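PDB 3LMZ: putative sugar isomerase from Parabacteroides distasonis, which probably isomerises a sugar in a xylose isomerase-like TIM barrel, although its substrate and exact reaction are not established. Local coordinates for residues M22-T26 against L230-K234; I44-K50 against V75-G81. All blocks are in the same frame, centred on the assembly; numbering follows the deposited sequence. Where two conformers were deposited one is given.

Contact 1. Residues M22-T26 against L230-K234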
HETATM    1  N   MSE A  22      -0.633 -13.128  -6.633  0.50 12.61           N
HETATM    2  CA  MSE A  22      -1.424 -13.391  -5.448  0.50 13.22           C
HETATM    3  C   MSE A  22      -1.624 -14.889  -5.276  0.50 11.67           C
HETATM    4  O   MSE A  22      -1.956 -15.615  -6.184  0.50 14.08           O
HETATM    5  CB  MSE A  22      -2.791 -12.712  -5.545  0.50 12.27           C
HETATM    6  CG  MSE A  22      -3.581 -12.737  -4.237  0.50 17.19           C
HETATM    7 SE   MSE A  22      -3.007 -11.159  -3.228  0.38 14.88          SE
HETATM    8  CE  MSE A  22      -3.962  -9.818  -4.175  0.50  8.96           C
ATOM      9  N   ALA A  23      -1.454 -15.280  -4.022  1.00 12.27           N
ATOM     10  CA  ALA A  23      -1.679 -16.647  -3.590  1.00 12.38           C
ATOM     11  C   ALA A  23      -3.216 -16.749  -3.357  1.00 12.62           C
ATOM     12  O   ALA A  23      -3.829 -15.815  -2.796  1.00 13.68           O
ATOM     13  CB  ALA A  23      -0.868 -16.902  -2.248  1.00 12.52           C
ATOM     14  N   GLY A  24      -3.844 -17.849  -3.793  1.00 13.13           N
ATOM     15  CA  GLY A  24      -5.295 -17.925  -3.739  1.00 12.26           C
ATOM     16  C   GLY A  24      -5.886 -17.935  -2.329  1.00 11.25           C
ATOM     17  O   GLY A  24      -7.012 -17.405  -2.137  1.00 13.95           O
ATOM     18  N   TYR A  25      -5.190 -18.486  -1.344  1.00 12.51           N
ATOM     19  CA  TYR A  25      -5.704 -18.526   0.023  1.00 12.22           C
ATOM     20  C   TYR A  25      -6.020 -17.138   0.582  1.00 12.53           C
ATOM     21  O   TYR A  25      -6.879 -16.982   1.466  1.00 13.82           O
ATOM     22  CB  TYR A  25      -4.761 -19.285   0.945  1.00 13.56           C
ATOM     23  CG  TYR A  25      -5.264 -19.529   2.326  1.00 14.78           C
ATOM     24  CD1 TYR A  25      -6.315 -20.408   2.533  1.00 15.56           C
ATOM     25  CD2 TYR A  25      -4.655 -18.946   3.426  1.00 16.57           C
ATOM     26  CE1 TYR A  25      -6.756 -20.686   3.834  1.00 17.86           C
ATOM     27  CE2 TYR A  25      -5.061 -19.246   4.711  1.00 16.08           C
ATOM     28  CZ  TYR A  25      -6.154 -20.110   4.876  1.00 17.86           C
ATOM     29  OH  TYR A  25      -6.637 -20.505   6.130  1.00 21.94           O
ATOM     30  N   THR A  26      -5.313 -16.115   0.065  1.00 12.61           N
ATOM     31  CA  THR A  26      -5.669 -14.743   0.459  1.00 12.18           C
ATOM     32  C   THR A  26      -7.183 -14.488   0.356  1.00 13.32           C
ATOM     33  O   THR A  26      -7.764 -13.739   1.150  1.00 15.36           O
ATOM     34  CB  THR A  26      -4.906 -13.761  -0.385  1.00 11.37           C
ATOM     35  OG1 THR A  26      -3.516 -13.916  -0.115  1.00 12.86           O
ATOM     36  CG2 THR A  26      -5.316 -12.313  -0.108  1.00 13.50           C
ATOM     37  N   LEU A 230       1.527 -12.872  -2.899  1.00 12.91           N
ATOM     38  CA  LEU A 230       1.092 -12.454  -1.590  1.00 13.95           C
ATOM     39  C   LEU A 230       0.080 -13.386  -0.996  1.00 13.39           C
ATOM     40  O   LEU A 230      -0.947 -13.682  -1.588  1.00 12.71           O
ATOM     41  CB  LEU A 230       0.514 -11.006  -1.619  1.00 13.74           C
ATOM     42  CG  LEU A 230      -0.114 -10.503  -0.318  1.00 14.51           C
ATOM     43  CD1 LEU A 230       0.902 -10.370   0.786  1.00 16.52           C
ATOM     44  CD2 LEU A 230      -0.914  -9.178  -0.540  1.00 15.56           C
ATOM     45  N   GLU A 231       0.402 -13.900   0.180  1.00 13.73           N
ATOM     46  CA  GLU A 231      -0.520 -14.747   0.946  1.00 14.05           C
ATOM     47  C   GLU A 231      -0.830 -14.035   2.247  1.00 14.92           C
ATOM     48  O   GLU A 231      -0.095 -14.090   3.238  1.00 14.27           O
ATOM     49  CB  GLU A 231       0.058 -16.139   1.189  1.00 14.38           C
ATOM     50  CG  GLU A 231      -0.960 -17.081   1.777  1.00 15.10           C
ATOM     51  CD  GLU A 231      -0.490 -18.523   1.774  1.00 18.78           C
ATOM     52  OE1 GLU A 231       0.580 -18.803   2.395  1.00 16.81           O
ATOM     53  OE2 GLU A 231      -1.196 -19.353   1.176  1.00 17.58           O
ATOM     54  N   TYR A 232      -1.915 -13.282   2.210  1.00 13.68           N
ATOM     55  CA  TYR A 232      -2.300 -12.378   3.302  1.00 14.69           C
ATOM     56  C   TYR A 232      -3.264 -13.042   4.269  1.00 13.06           C
ATOM     57  O   TYR A 232      -4.383 -13.396   3.880  1.00 16.49           O
ATOM     58  CB  TYR A 232      -2.934 -11.074   2.771  1.00 15.92           C
ATOM     59  CG  TYR A 232      -3.050 -10.034   3.823  1.00 14.09           C
ATOM     60  CD1 TYR A 232      -1.918  -9.433   4.296  1.00 13.05           C
ATOM     61  CD2 TYR A 232      -4.253  -9.633   4.313  1.00 14.99           C
ATOM     62  CE1 TYR A 232      -1.983  -8.462   5.359  1.00 15.09           C
ATOM     63  CE2 TYR A 232      -4.352  -8.631   5.320  1.00 12.58           C
ATOM     64  CZ  TYR A 232      -3.210  -8.100   5.860  1.00 14.14           C
ATOM     65  OH  TYR A 232      -3.299  -7.126   6.846  1.00 14.54           O
ATOM     66  N   GLU A 233      -2.810 -13.296   5.514  1.00 14.11           N
ATOM     67  CA  GLU A 233      -3.525 -14.134   6.488  1.00 15.86           C
ATOM     68  C   GLU A 233      -3.870 -13.373   7.754  1.00 17.42           C
ATOM     69  O   GLU A 233      -3.754 -13.840   8.868  1.00 21.35           O
ATOM     70  CB  GLU A 233      -2.691 -15.375   6.849  1.00 16.54           C
ATOM     71  CG  GLU A 233      -2.278 -16.172   5.603  1.00 21.46           C
ATOM     72  CD  GLU A 233      -1.263 -17.310   5.830  1.00 22.80           C
ATOM     73  OE1 GLU A 233      -0.237 -17.218   6.636  1.00 26.16           O
ATOM     74  OE2 GLU A 233      -1.490 -18.297   5.092  1.00 20.00           O
ATOM     75  N   LYS A 234      -4.285 -12.159   7.574  1.00 13.79           N
ATOM     76  CA  LYS A 234      -4.793 -11.301   8.626  1.00 15.37           C
ATOM     77  C   LYS A 234      -6.125 -10.746   8.153  1.00 13.57           C
ATOM     78  O   LYS A 234      -6.308 -10.512   6.946  1.00 13.75           O
ATOM     79  CB  LYS A 234      -3.800 -10.178   8.855  1.00 13.56           C
ATOM     80  CG  LYS A 234      -4.315  -9.035   9.770  1.00 14.89           C
ATOM     81  CD  LYS A 234      -3.246  -8.074  10.146  1.00 13.91           C
ATOM     82  CE  LYS A 234      -3.770  -6.887  11.022  1.00 13.82           C
ATOM     83  NZ  LYS A 234      -2.606  -6.058  11.502  1.00 15.08           N
TER
HETATM   84  O   HOH W   1      -2.586 -20.048  -1.179  1.00 15.85           O
HETATM   85  O   HOH W   2      -6.937 -12.451   3.473  1.00 17.75           O

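Contact 2. Residues I44-K50 against V75-G81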
ATOM      1  N   ILE A  44      -2.176  -6.326 -10.560  1.00 13.86           N
ATOM      2  CA  ILE A  44      -1.531  -7.618 -10.355  1.00 10.80           C
ATOM      3  C   ILE A  44      -2.055  -8.565 -11.447  1.00 11.98           C
ATOM      4  O   ILE A  44      -3.271  -8.651 -11.656  1.00 13.12           O
ATOM      5  CB  ILE A  44      -1.815  -8.206  -8.924  1.00 12.70           C
ATOM      6  CG1 ILE A  44      -1.183  -7.279  -7.860  1.00 14.35           C
ATOM      7  CG2 ILE A  44      -1.367  -9.677  -8.830  1.00 12.47           C
ATOM      8  CD1 ILE A  44      -1.521  -7.632  -6.393  1.00 15.22           C
ATOM      9  N   HIS A  45      -1.130  -9.291 -12.065  1.00 14.03           N
ATOM     10  CA  HIS A  45      -1.415 -10.008 -13.316  1.00 12.98           C
ATOM     11  C   HIS A  45      -1.255 -11.508 -13.183  1.00 11.58           C
ATOM     12  O   HIS A  45      -1.398 -12.181 -14.168  1.00 12.57           O
ATOM     13  CB  HIS A  45      -0.543  -9.377 -14.452  1.00 12.91           C
ATOM     14  CG  HIS A  45      -0.874  -7.943 -14.618  1.00 14.29           C
ATOM     15  ND1 HIS A  45      -2.051  -7.541 -15.213  1.00 15.54           N
ATOM     16  CD2 HIS A  45      -0.245  -6.822 -14.207  1.00 18.45           C
ATOM     17  CE1 HIS A  45      -2.135  -6.216 -15.138  1.00 16.25           C
ATOM     18  NE2 HIS A  45      -1.059  -5.764 -14.514  1.00 15.98           N
ATOM     19  N   TYR A  46      -0.973 -11.997 -11.958  1.00 12.24           N
ATOM     20  CA  TYR A  46      -0.745 -13.426 -11.771  1.00 12.25           C
ATOM     21  C   TYR A  46      -1.480 -13.917 -10.520  1.00 12.90           C
ATOM     22  O   TYR A  46      -1.377 -13.301  -9.492  1.00 13.84           O
ATOM     23  CB  TYR A  46       0.764 -13.713 -11.648  1.00 13.68           C
ATOM     24  CG  TYR A  46       1.509 -13.328 -12.904  1.00 15.63           C
ATOM     25  CD1 TYR A  46       1.462 -14.147 -14.014  1.00 17.16           C
ATOM     26  CD2 TYR A  46       2.257 -12.184 -12.948  1.00 14.05           C
ATOM     27  CE1 TYR A  46       2.116 -13.810 -15.185  1.00 17.26           C
ATOM     28  CE2 TYR A  46       2.896 -11.810 -14.121  1.00 17.16           C
ATOM     29  CZ  TYR A  46       2.825 -12.648 -15.224  1.00 22.48           C
ATOM     30  OH  TYR A  46       3.494 -12.299 -16.402  1.00 27.70           O
ATOM     31  N   LEU A  47      -2.123 -15.088 -10.664  1.00 12.97           N
ATOM     32  CA  LEU A  47      -2.903 -15.711  -9.605  1.00 13.99           C
ATOM     33  C   LEU A  47      -2.492 -17.199  -9.537  1.00 13.46           C
ATOM     34  O   LEU A  47      -2.485 -17.896 -10.557  1.00 14.88           O
ATOM     35  CB  LEU A  47      -4.390 -15.607  -9.907  1.00 15.23           C
ATOM     36  CG  LEU A  47      -5.354 -16.301  -8.957  1.00 15.10           C
ATOM     37  CD1 LEU A  47      -5.248 -15.748  -7.507  1.00 15.21           C
ATOM     38  CD2 LEU A  47      -6.831 -16.287  -9.473  1.00 16.44           C
ATOM     39  N   CYS A  48      -2.227 -17.657  -8.306  1.00 11.90           N
ATOM     40  CA  CYS A  48      -2.051 -19.070  -8.086  1.00 13.68           C
ATOM     41  C   CYS A  48      -3.436 -19.678  -7.826  1.00 14.71           C
ATOM     42  O   CYS A  48      -4.202 -19.164  -7.001  1.00 16.13           O
ATOM     43  CB  CYS A  48      -1.088 -19.342  -6.939  1.00 11.81           C
ATOM     44  SG  CYS A  48      -0.475 -21.071  -6.969  1.00 15.83           S
ATOM     45  N   ILE A  49      -3.784 -20.765  -8.554  1.00 13.12           N
ATOM     46  CA  ILE A  49      -5.160 -21.232  -8.626  1.00 13.54           C
ATOM     47  C   ILE A  49      -5.470 -22.222  -7.509  1.00 13.27           C
ATOM     48  O   ILE A  49      -4.837 -23.305  -7.465  1.00 12.59           O
ATOM     49  CB  ILE A  49      -5.407 -21.941 -10.001  1.00 14.01           C
ATOM     50  CG1 ILE A  49      -5.053 -21.013 -11.182  1.00 15.92           C
ATOM     51  CG2 ILE A  49      -6.878 -22.462 -10.088  1.00 15.30           C
ATOM     52  CD1 ILE A  49      -5.050 -21.760 -12.548  1.00 13.47           C
ATOM     53  N   LYS A  50      -6.537 -21.938  -6.734  1.00 14.51           N
ATOM     54  CA  LYS A  50      -7.024 -22.780  -5.660  1.00 13.27           C
ATOM     55  C   LYS A  50      -8.325 -23.484  -6.029  1.00 14.23           C
ATOM     56  O   LYS A  50      -9.083 -22.992  -6.851  1.00 14.02           O
ATOM     57  CB  LYS A  50      -7.187 -21.980  -4.365  1.00 15.86           C
ATOM     58  CG  LYS A  50      -5.904 -21.712  -3.602  1.00 14.68           C
ATOM     59  CD  LYS A  50      -5.210 -22.877  -3.025  1.00 15.90           C
ATOM     60  CE  LYS A  50      -5.983 -23.562  -1.921  1.00 17.85           C
ATOM     61  NZ  LYS A  50      -5.191 -24.612  -1.267  1.00 17.66           N
ATOM     62  N   VAL A  75      -5.394 -11.146 -15.888  1.00 14.03           N
ATOM     63  CA  VAL A  75      -4.745 -12.080 -14.974  1.00 14.35           C
ATOM     64  C   VAL A  75      -4.491 -13.412 -15.650  1.00 12.87           C
ATOM     65  O   VAL A  75      -5.299 -13.899 -16.404  1.00 16.79           O
ATOM     66  CB  VAL A  75      -5.645 -12.333 -13.708  1.00 11.99           C
ATOM     67  CG1 VAL A  75      -5.120 -13.444 -12.817  1.00 14.50           C
ATOM     68  CG2 VAL A  75      -5.830 -10.988 -12.876  1.00 13.19           C
ATOM     69  N   THR A  76      -3.319 -13.949 -15.368  1.00 13.04           N
ATOM     70  CA  THR A  76      -2.863 -15.284 -15.765  1.00 13.84           C
ATOM     71  C   THR A  76      -2.819 -16.190 -14.526  1.00 14.07           C
ATOM     72  O   THR A  76      -2.148 -15.860 -13.514  1.00 14.19           O
ATOM     73  CB  THR A  76      -1.438 -15.218 -16.391  1.00 14.86           C
ATOM     74  OG1 THR A  76      -1.497 -14.421 -17.594  1.00 17.36           O
ATOM     75  CG2 THR A  76      -0.938 -16.638 -16.706  1.00 19.65           C
ATOM     76  N   GLY A  77      -3.502 -17.336 -14.620  1.00 15.34           N
ATOM     77  CA  GLY A  77      -3.367 -18.366 -13.637  1.00 13.83           C
ATOM     78  C   GLY A  77      -2.072 -19.113 -13.909  1.00 16.04           C
ATOM     79  O   GLY A  77      -1.978 -19.870 -14.876  1.00 18.57           O
ATOM     80  N   TYR A  78      -1.062 -18.927 -13.050  1.00 15.45           N
ATOM     81  CA  TYR A  78       0.307 -19.347 -13.356  1.00 16.47           C
ATOM     82  C   TYR A  78       0.735 -20.706 -12.801  1.00 15.26           C
ATOM     83  O   TYR A  78       1.780 -21.267 -13.239  1.00 16.06           O
ATOM     84  CB  TYR A  78       1.323 -18.273 -12.950  1.00 16.50           C
ATOM     85  CG  TYR A  78       1.630 -18.258 -11.477  1.00 13.34           C
ATOM     86  CD1 TYR A  78       0.894 -17.496 -10.572  1.00 14.29           C
ATOM     87  CD2 TYR A  78       2.683 -19.001 -10.974  1.00 14.41           C
ATOM     88  CE1 TYR A  78       1.201 -17.516  -9.177  1.00 15.76           C
ATOM     89  CE2 TYR A  78       2.987 -19.022  -9.608  1.00 13.85           C
ATOM     90  CZ  TYR A  78       2.250 -18.247  -8.708  1.00 13.38           C
ATOM     91  OH  TYR A  78       2.509 -18.272  -7.348  1.00 15.25           O
ATOM     92  N   ALA A  79      -0.012 -21.180 -11.812  1.00 14.34           N
ATOM     93  CA  ALA A  79       0.249 -22.446 -11.156  1.00 13.73           C
ATOM     94  C   ALA A  79      -1.050 -22.847 -10.465  1.00 12.20           C
ATOM     95  O   ALA A  79      -2.003 -22.070 -10.389  1.00 13.70           O
ATOM     96  CB  ALA A  79       1.391 -22.279 -10.148  1.00 15.23           C
ATOM     97  N   VAL A  80      -1.034 -24.086  -9.994  1.00 12.69           N
ATOM     98  CA  VAL A  80      -2.137 -24.592  -9.153  1.00 12.38           C
ATOM     99  C   VAL A  80      -1.638 -24.960  -7.751  1.00 12.69           C
ATOM    100  O   VAL A  80      -0.511 -25.525  -7.623  1.00 15.20           O
ATOM    101  CB  VAL A  80      -2.868 -25.831  -9.772  1.00 13.13           C
ATOM    102  CG1 VAL A  80      -3.652 -25.438 -11.082  1.00 12.24           C
ATOM    103  CG2 VAL A  80      -1.908 -27.007 -10.062  1.00 12.30           C
ATOM    104  N   GLY A  81      -2.456 -24.622  -6.742  1.00 12.28           N
ATOM    105  CA  GLY A  81      -2.199 -25.043  -5.358  1.00 12.52           C
ATOM    106  C   GLY A  81      -2.010 -23.899  -4.410  1.00 14.19           C
ATOM    107  O   GLY A  81      -2.232 -22.759  -4.778  1.00 14.83           O
TER
HETATM  108  O   HOH W   3      -1.641 -11.729 -17.208  1.00 25.00           O

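Contact 1. Residues M22-T26 against L230-K234
Thr26 OG1 holds the two loops together by bonding in both directions: it accepts from Tyr232 N at 2.9 Å and donates to Leu230 O at 3.0 Å. The same Leu230 O also receives Ala23 N at 3.0 Å. These bonds lie where strands 19-22 and 227-230, the first and last of the TIM barrel, run out in parallel and close the cylinder. Beyond the Met22–Leu230 bridge the backbone of Gly24-Thr26 turns into a 3-10 segment, bringing the threonine hydroxyl over the backbone of 230-232. Water 2 spans Thr26 O and Tyr232 O, and water 1 joins Tyr25 N to Glu231 OE2. Glu231 also pairs through OE1 with Lys191, which forms a salt bridge with Glu233 as well. Glu231 OE2 also hydrogen-bonds a citrate, probably from the crystallisation liquor but consistent with a pocket here. On the face covered by helix 240-256, selenomethionine Met22 packs its SE against Leu230 CB at 3.9 Å; on the loop beyond, Ala23 CB rests 3.6 Å from Glu231 CB.

Contact 2. Residues I44-K50 against V75-G81
A beta-alpha-beta crossover of the TIM barrel sets strand 46-49 parallel to strand 76-85, helix 60-72 linking them. The axes of 46-49 and 76-81 approach to 4.5 Å at 24°. The hydrogen-bond ladder starts with Thr76 N to His45 O (2.9 Å), Leu47 N to Thr76 O (3.0 Å) and Tyr78 N to Leu47 O (3.1 Å). It resumes with Ile49 N to Ala79 O (2.9 Å) and Gly81 N to Ile49 O (2.8 Å), so that Tyr78 is an extra residue: a beta bulge, with phi/psi of -97/-18°. The bulge swings the Tyr78 ring across the first strand, its CD1 3.9 Å from Tyr46 CB and its CE1 3.7 Å from Cys48 CB; Cys48 SG makes an oblique sulfur-aromatic contact, 4.8 Å from the ring centroid. Two glycines suit their sites. A side chain on Gly77 would collide with Ile49 CD1, which lies 3.9 Å from Gly77 CA, and the backbone of Gly81 takes angles that call for glycine. Tyr46, Cys48 and Ala79 face the barrel interior, where Tyr78 OH bonds Asp187 and Ser229. On the outer face, Leu47 and the neighbouring Val75 (CB to CG1, 3.7 Å) pack under helix 32-41, while Ile49 and Val80 lie against helix 88-101 and Val80 pairs with strand 105-110.

Overall arrangement
Both contacts belong to one barrel wall and share a seam: strand 19-22 stands between strands 227-230 and 46-49, with probable hydrogen bonds from Met22 N to Tyr46 O and from Cys48 N to Met22 O, 3.0 Å each. Contact 1 joins the first and last barrel strands, its segments 204 residues apart; contact 2, nested within that loop, joins consecutive strands only 25 apart. Contact 1, the more buried, lies at the strands' C-terminal ends and in the loops that follow, relying on a threonine hydroxyl, waters and acidic side chains. Contact 2 uses a backbone ladder and apolar packing, covering 675 Å² against 361 Å². Citrate hydrogen-bonds Glu231 and Lys50, whose NZ also bonds Pro82 O, at the end where TIM barrels carry active sites.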